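Long-range contact in minor capsid protein (Cafeteriavirus-dependent mavirus, PDB 6G42), which is a single jelly-roll penton protein of the virophage capsid that assembles as a pentamer and probably closes the fivefold vertices of the shell: residues G123-F135 with I144-F158. Residues are numbered along the deposited sequence; the frame is centred on the assembly and turned at random.
Sequences GIIGEEDIPVFSF and ITTTENFRNGHFIMF
V132 and T145 exchange both backbone bonds of an antiparallel hydrogen-bonded pair, V132 N giving to T145 O at 3.0 Å and T145 N to V132 O at 2.9 Å. They belong to the hairpin of strands 132-136 and 141-145, which is followed by helix 148-153 and by strand 154-158 of a separate antiparallel sheet. One residue further, F133 and I144 make a non-hydrogen-bonded pair with side chains on the opposite face of the hairpin. With CG anti to the backbone N (chi1 -169°), the F133 ring brings CD2 to within 3.7 Å of CG1 of I144, while its CE2 meets the edge of the F158 ring. The F133 side chain also touches I113 of helix 106-120, and thus links the hairpin to that helix and, through F158, to strand 154-158.

Before the hairpin, P131 CB lies over one face of the F150 ring and H154 CB, offset toward the rim, on the opposite face, so the ring is held between them. P131 CD is 3.7 Å from CE2 of F150, and P131 CB also touches CG2 of T146 and CD1 of I156. The anti torsion of F150 (chi1 -179°) carries its ring off helix 148-153 toward segment 123-135 and into this place. I125 reaches the edge of the same ring with CD1, and this methyl stands over the centre of the H154 imidazole, 4.1 Å from its centroid and 6° off the normal, a CH-pi contact.

The polar end lies at D129, whose carboxylate spans the start of helix 148-153. OD2 takes a weak bond from ND2 of N149 at 2.8 Å, with the amide plane almost perpendicular to the carboxylate, and OD1 a weak one from OG1 of the N-cap residue T147, which itself accepts weakly from F150 N. An acidic group at a helix N-terminus would probably be stabilised by the dipole; these two weak bonds supplement the apolar contacts of I125, P131 and F133 that tie hairpin, helix and sheet together.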
loop_
_atom_site.group_PDB
_atom_site.type_symbol
_atom_site.label_atom_id
_atom_site.label_comp_id
_atom_site.label_asym_id
_atom_site.label_seq_id
_atom_site.Cartn_x
_atom_site.Cartn_y
_atom_site.Cartn_z
ATOM N N GLY C 123 50.159 -6.297 -5.315
ATOM C CA GLY C 123 51.290 -6.870 -6.043
ATOM C C GLY C 123 51.011 -7.250 -7.490
ATOM O O GLY C 123 51.876 -7.078 -8.351
ATOM N N ILE C 124 49.799 -7.736 -7.761
ATOM C CA ILE C 124 49.511 -8.497 -8.993
ATOM C C ILE C 124 48.958 -7.651 -10.156
ATOM O O ILE C 124 49.280 -7.925 -11.314
ATOM C CB ILE C 124 48.546 -9.691 -8.741
ATOM C CG1 ILE C 124 48.847 -10.411 -7.411
ATOM C CG2 ILE C 124 48.646 -10.695 -9.885
ATOM C CD1 ILE C 124 47.808 -11.440 -7.003
ATOM N N ILE C 125 48.139 -6.642 -9.853
ATOM C CA ILE C 125 47.460 -5.830 -10.885
ATOM C C ILE C 125 47.896 -4.360 -10.817
ATOM O O ILE C 125 48.155 -3.828 -9.734
ATOM C CB ILE C 125 45.921 -5.969 -10.770
ATOM C CG1 ILE C 125 45.529 -7.430 -11.036
ATOM C CG2 ILE C 125 45.193 -5.036 -11.743
ATOM C CD1 ILE C 125 44.056 -7.744 -10.891
ATOM N N GLY C 126 47.970 -3.719 -11.987
ATOM C CA GLY C 126 48.368 -2.313 -12.103
ATOM C C GLY C 126 47.325 -1.371 -11.537
ATOM O O GLY C 126 46.132 -1.656 -11.597
ATOM N N GLU C 127 47.783 -0.238 -11.013
ATOM C CA GLU C 127 46.955 0.647 -10.177
ATOM C C GLU C 127 45.697 1.208 -10.855
ATOM O O GLU C 127 44.661 1.351 -10.205
ATOM C CB GLU C 127 47.809 1.786 -9.614
ATOM C CG GLU C 127 48.871 1.299 -8.634
ATOM C CD GLU C 127 49.747 2.407 -8.078
ATOM O OE1 GLU C 127 49.329 3.583 -8.094
ATOM O OE2 GLU C 127 50.864 2.094 -7.611
ATOM N N GLU C 128 45.784 1.504 -12.150
ATOM C CA GLU C 128 44.647 2.059 -12.907
ATOM C C GLU C 128 43.475 1.086 -13.116
ATOM O O GLU C 128 42.338 1.522 -13.313
ATOM C CB GLU C 128 45.117 2.572 -14.270
ATOM C CG GLU C 128 45.981 3.820 -14.191
ATOM C CD GLU C 128 46.478 4.301 -15.544
ATOM O OE1 GLU C 128 46.263 3.609 -16.561
ATOM O OE2 GLU C 128 47.094 5.384 -15.591
ATOM N N ASP C 129 43.760 -0.216 -13.085
ATOM C CA ASP C 129 42.756 -1.263 -13.336
ATOM C C ASP C 129 42.245 -1.970 -12.071
ATOM O O ASP C 129 41.517 -2.961 -12.171
ATOM C CB ASP C 129 43.330 -2.296 -14.317
ATOM C CG ASP C 129 43.687 -1.691 -15.672
ATOM O OD1 ASP C 129 43.353 -0.512 -15.929
ATOM O OD2 ASP C 129 44.304 -2.405 -16.490
ATOM N N ILE C 130 42.607 -1.458 -10.893
ATOM C CA ILE C 130 42.130 -2.012 -9.618
ATOM C C ILE C 130 40.627 -1.712 -9.489
ATOM O O ILE C 130 40.224 -0.553 -9.618
ATOM C CB ILE C 130 42.920 -1.449 -8.402
ATOM C CG1 ILE C 130 44.393 -1.891 -8.492
ATOM C CG2 ILE C 130 42.290 -1.901 -7.082
ATOM C CD1 ILE C 130 45.296 -1.423 -7.365
ATOM N N PRO C 131 39.796 -2.753 -9.254
ATOM C CA PRO C 131 38.346 -2.542 -9.141
ATOM C C PRO C 131 37.919 -1.884 -7.820
ATOM O O PRO C 131 38.561 -2.096 -6.786
ATOM C CB PRO C 131 37.773 -3.961 -9.263
ATOM C CG PRO C 131 38.860 -4.857 -8.798
ATOM C CD PRO C 131 40.152 -4.182 -9.153
ATOM N N VAL C 132 36.844 -1.095 -7.877
ATOM C CA VAL C 132 36.300 -0.390 -6.703
ATOM C C VAL C 132 34.922 -0.945 -6.315
ATOM O O VAL C 132 33.944 -0.771 -7.049
ATOM C CB VAL C 132 36.179 1.135 -6.949
ATOM C CG1 VAL C 132 35.657 1.852 -5.704
ATOM C CG2 VAL C 132 37.521 1.719 -7.364
ATOM N N PHE C 133 34.861 -1.607 -5.159
ATOM C CA PHE C 133 33.597 -2.012 -4.545
ATOM C C PHE C 133 33.107 -0.850 -3.675
ATOM O O PHE C 133 33.893 -0.265 -2.926
ATOM C CB PHE C 133 33.803 -3.275 -3.700
ATOM C CG PHE C 133 32.522 -3.921 -3.237
ATOM C CD1 PHE C 133 31.937 -3.554 -2.036
ATOM C CD2 PHE C 133 31.911 -4.906 -3.998
ATOM C CE1 PHE C 133 30.759 -4.146 -1.604
ATOM C CE2 PHE C 133 30.731 -5.505 -3.572
ATOM C CZ PHE C 133 30.153 -5.124 -2.371
ATOM N N SER C 134 31.822 -0.515 -3.778
ATOM C CA SER C 134 31.246 0.605 -3.019
ATOM C C SER C 134 29.753 0.428 -2.751
ATOM O O SER C 134 29.119 -0.481 -3.280
ATOM C CB SER C 134 31.484 1.930 -3.754
ATOM O OG SER C 134 30.678 2.024 -4.921
ATOM N N PHE C 135 29.218 1.317 -1.916
ATOM C CA PHE C 135 27.792 1.374 -1.604
ATOM C C PHE C 135 27.205 2.682 -2.115
ATOM O O PHE C 135 27.677 3.757 -1.760
ATOM C CB PHE C 135 27.566 1.286 -0.099
ATOM C CG PHE C 135 26.114 1.338 0.301
ATOM C CD1 PHE C 135 25.251 0.293 -0.023
ATOM C CD2 PHE C 135 25.604 2.431 1.004
ATOM C CE1 PHE C 135 23.914 0.338 0.346
ATOM C CE2 PHE C 135 24.267 2.481 1.377
ATOM C CZ PHE C 135 23.420 1.433 1.049
ATOM N N ILE C 144 30.049 -2.231 -8.334
ATOM C CA ILE C 144 31.434 -2.560 -8.677
ATOM C C ILE C 144 31.801 -1.738 -9.905
ATOM O O ILE C 144 31.135 -1.835 -10.940
ATOM C CB ILE C 144 31.620 -4.069 -8.957
ATOM C CG1 ILE C 144 31.413 -4.877 -7.670
ATOM C CG2 ILE C 144 33.012 -4.366 -9.507
ATOM C CD1 ILE C 144 31.044 -6.326 -7.901
ATOM N N THR C 145 32.855 -0.932 -9.774
ATOM C CA THR C 145 33.381 -0.111 -10.870
ATOM C C THR C 145 34.669 -0.734 -11.405
ATOM O O THR C 145 35.529 -1.156 -10.627
ATOM C CB THR C 145 33.630 1.337 -10.414
ATOM O OG1 THR C 145 32.404 1.888 -9.924
ATOM C CG2 THR C 145 34.142 2.208 -11.566
ATOM N N THR C 146 34.790 -0.765 -12.734
ATOM C CA THR C 146 35.866 -1.483 -13.429
ATOM C C THR C 146 36.229 -0.828 -14.762
ATOM O O THR C 146 35.399 -0.163 -15.383
ATOM C CB THR C 146 35.471 -2.953 -13.712
ATOM O OG1 THR C 146 34.094 -3.021 -14.100
ATOM C CG2 THR C 146 35.684 -3.824 -12.487
ATOM N N THR C 147 37.479 -1.027 -15.187
ATOM C CA THR C 147 37.940 -0.637 -16.529
ATOM C C THR C 147 37.754 -1.798 -17.502
ATOM O O THR C 147 37.601 -2.953 -17.086
ATOM C CB THR C 147 39.427 -0.231 -16.545
ATOM O OG1 THR C 147 40.239 -1.337 -16.127
ATOM C CG2 THR C 147 39.677 0.968 -15.629
ATOM N N GLU C 148 37.777 -1.479 -18.794
ATOM C CA GLU C 148 37.582 -2.478 -19.856
ATOM C C GLU C 148 38.725 -3.498 -19.926
ATOM O O GLU C 148 38.492 -4.678 -20.198
ATOM C CB GLU C 148 37.394 -1.794 -21.218
ATOM C CG GLU C 148 37.188 -2.766 -22.382
ATOM C CD GLU C 148 36.449 -2.167 -23.573
ATOM O OE1 GLU C 148 36.391 -0.925 -23.712
ATOM O OE2 GLU C 148 35.925 -2.953 -24.386
ATOM N N ASN C 149 39.949 -3.034 -19.682
ATOM C CA ASN C 149 41.136 -3.895 -19.676
ATOM C C ASN C 149 41.105 -4.951 -18.551
ATOM O O ASN C 149 41.574 -6.078 -18.747
ATOM C CB ASN C 149 42.403 -3.030 -19.580
ATOM C CG ASN C 149 43.686 -3.829 -19.749
ATOM O OD1 ASN C 149 43.723 -4.833 -20.462
ATOM N ND2 ASN C 149 44.753 -3.376 -19.099
ATOM N N PHE C 150 40.559 -4.580 -17.389
ATOM C CA PHE C 150 40.380 -5.513 -16.266
ATOM C C PHE C 150 39.390 -6.628 -16.609
ATOM O O PHE C 150 39.652 -7.797 -16.328
ATOM C CB PHE C 150 39.910 -4.778 -15.000
ATOM C CG PHE C 150 39.724 -5.685 -13.805
ATOM C CD1 PHE C 150 38.508 -6.325 -13.576
ATOM C CD2 PHE C 150 40.765 -5.911 -12.914
ATOM C CE1 PHE C 150 38.338 -7.170 -12.487
ATOM C CE2 PHE C 150 40.597 -6.753 -11.820
ATOM C CZ PHE C 150 39.383 -7.384 -11.607
ATOM N N ARG C 151 38.256 -6.252 -17.196
ATOM C CA ARG C 151 37.196 -7.205 -17.562
ATOM C C ARG C 151 37.631 -8.237 -18.606
ATOM O O ARG C 151 37.179 -9.384 -18.565
ATOM C CB ARG C 151 35.960 -6.455 -18.065
ATOM C CG ARG C 151 35.129 -5.817 -16.963
ATOM C CD ARG C 151 34.057 -4.906 -17.546
ATOM N NE ARG C 151 34.517 -3.523 -17.706
ATOM C CZ ARG C 151 33.980 -2.618 -18.529
ATOM N NH1 ARG C 151 32.952 -2.919 -19.318
ATOM N NH2 ARG C 151 34.487 -1.389 -18.576
ATOM N N ASN C 152 38.484 -7.817 -19.539
ATOM C CA ASN C 152 39.094 -8.731 -20.515
ATOM C C ASN C 152 40.094 -9.679 -19.848
ATOM O O ASN C 152 40.139 -10.866 -20.173
ATOM C CB ASN C 152 39.788 -7.951 -21.642
ATOM C CG ASN C 152 38.802 -7.224 -22.550
ATOM O OD1 ASN C 152 37.810 -7.802 -22.995
ATOM N ND2 ASN C 152 39.077 -5.954 -22.837
ATOM N N GLY C 153 40.884 -9.145 -18.917
ATOM C CA GLY C 153 41.913 -9.919 -18.220
ATOM C C GLY C 153 41.403 -10.832 -17.117
ATOM O O GLY C 153 41.631 -12.041 -17.151
ATOM N N HIS C 154 40.712 -10.244 -16.143
ATOM C CA HIS C 154 40.406 -10.915 -14.871
ATOM C C HIS C 154 38.928 -10.881 -14.478
ATOM O O HIS C 154 38.117 -10.179 -15.088
ATOM C CB HIS C 154 41.228 -10.276 -13.744
ATOM C CG HIS C 154 42.691 -10.161 -14.047
ATOM N ND1 HIS C 154 43.233 -9.087 -14.721
ATOM C CD2 HIS C 154 43.724 -10.988 -13.766
ATOM C CE1 HIS C 154 44.538 -9.255 -14.838
ATOM N NE2 HIS C 154 44.862 -10.401 -14.266
ATOM N N PHE C 155 38.607 -11.663 -13.450
ATOM C CA PHE C 155 37.306 -11.643 -12.779
ATOM C C PHE C 155 37.481 -11.331 -11.295
ATOM O O PHE C 155 38.579 -11.454 -10.750
ATOM C CB PHE C 155 36.632 -13.012 -12.881
ATOM C CG PHE C 155 35.923 -13.264 -14.178
ATOM C CD1 PHE C 155 34.929 -12.399 -14.629
ATOM C CD2 PHE C 155 36.206 -14.406 -14.927
ATOM C CE1 PHE C 155 34.258 -12.647 -15.817
ATOM C CE2 PHE C 155 35.536 -14.662 -16.112
ATOM C CZ PHE C 155 34.561 -13.781 -16.559
ATOM N N ILE C 156 36.381 -10.939 -10.654
ATOM C CA ILE C 156 36.290 -10.853 -9.193
ATOM C C ILE C 156 35.553 -12.101 -8.705
ATOM O O ILE C 156 34.535 -12.487 -9.282
ATOM C CB ILE C 156 35.531 -9.590 -8.733
ATOM C CG1 ILE C 156 36.270 -8.323 -9.183
ATOM C CG2 ILE C 156 35.365 -9.575 -7.212
ATOM C CD1 ILE C 156 35.431 -7.062 -9.135
ATOM N N MET C 157 36.071 -12.710 -7.637
ATOM C CA MET C 157 35.498 -13.923 -7.034
ATOM C C MET C 157 34.838 -13.593 -5.704
ATOM O O MET C 157 35.396 -12.839 -4.915
ATOM C CB MET C 157 36.589 -14.957 -6.755
ATOM C CG MET C 157 37.283 -15.530 -7.978
ATOM S SD MET C 157 38.832 -16.341 -7.534
ATOM C CE MET C 157 38.273 -17.658 -6.455
ATOM N N PHE C 158 33.658 -14.164 -5.472
ATOM C CA PHE C 158 32.937 -14.078 -4.195
ATOM C C PHE C 158 32.783 -15.504 -3.671
ATOM O O PHE C 158 32.347 -16.392 -4.408
ATOM C CB PHE C 158 31.521 -13.512 -4.416
ATOM C CG PHE C 158 31.426 -11.999 -4.477
ATOM C CD1 PHE C 158 32.477 -11.193 -4.921
ATOM C CD2 PHE C 158 30.228 -11.380 -4.133
ATOM C CE1 PHE C 158 32.344 -9.813 -4.982
ATOM C CE2 PHE C 158 30.092 -10.000 -4.195
ATOM C CZ PHE C 158 31.153 -9.216 -4.621
#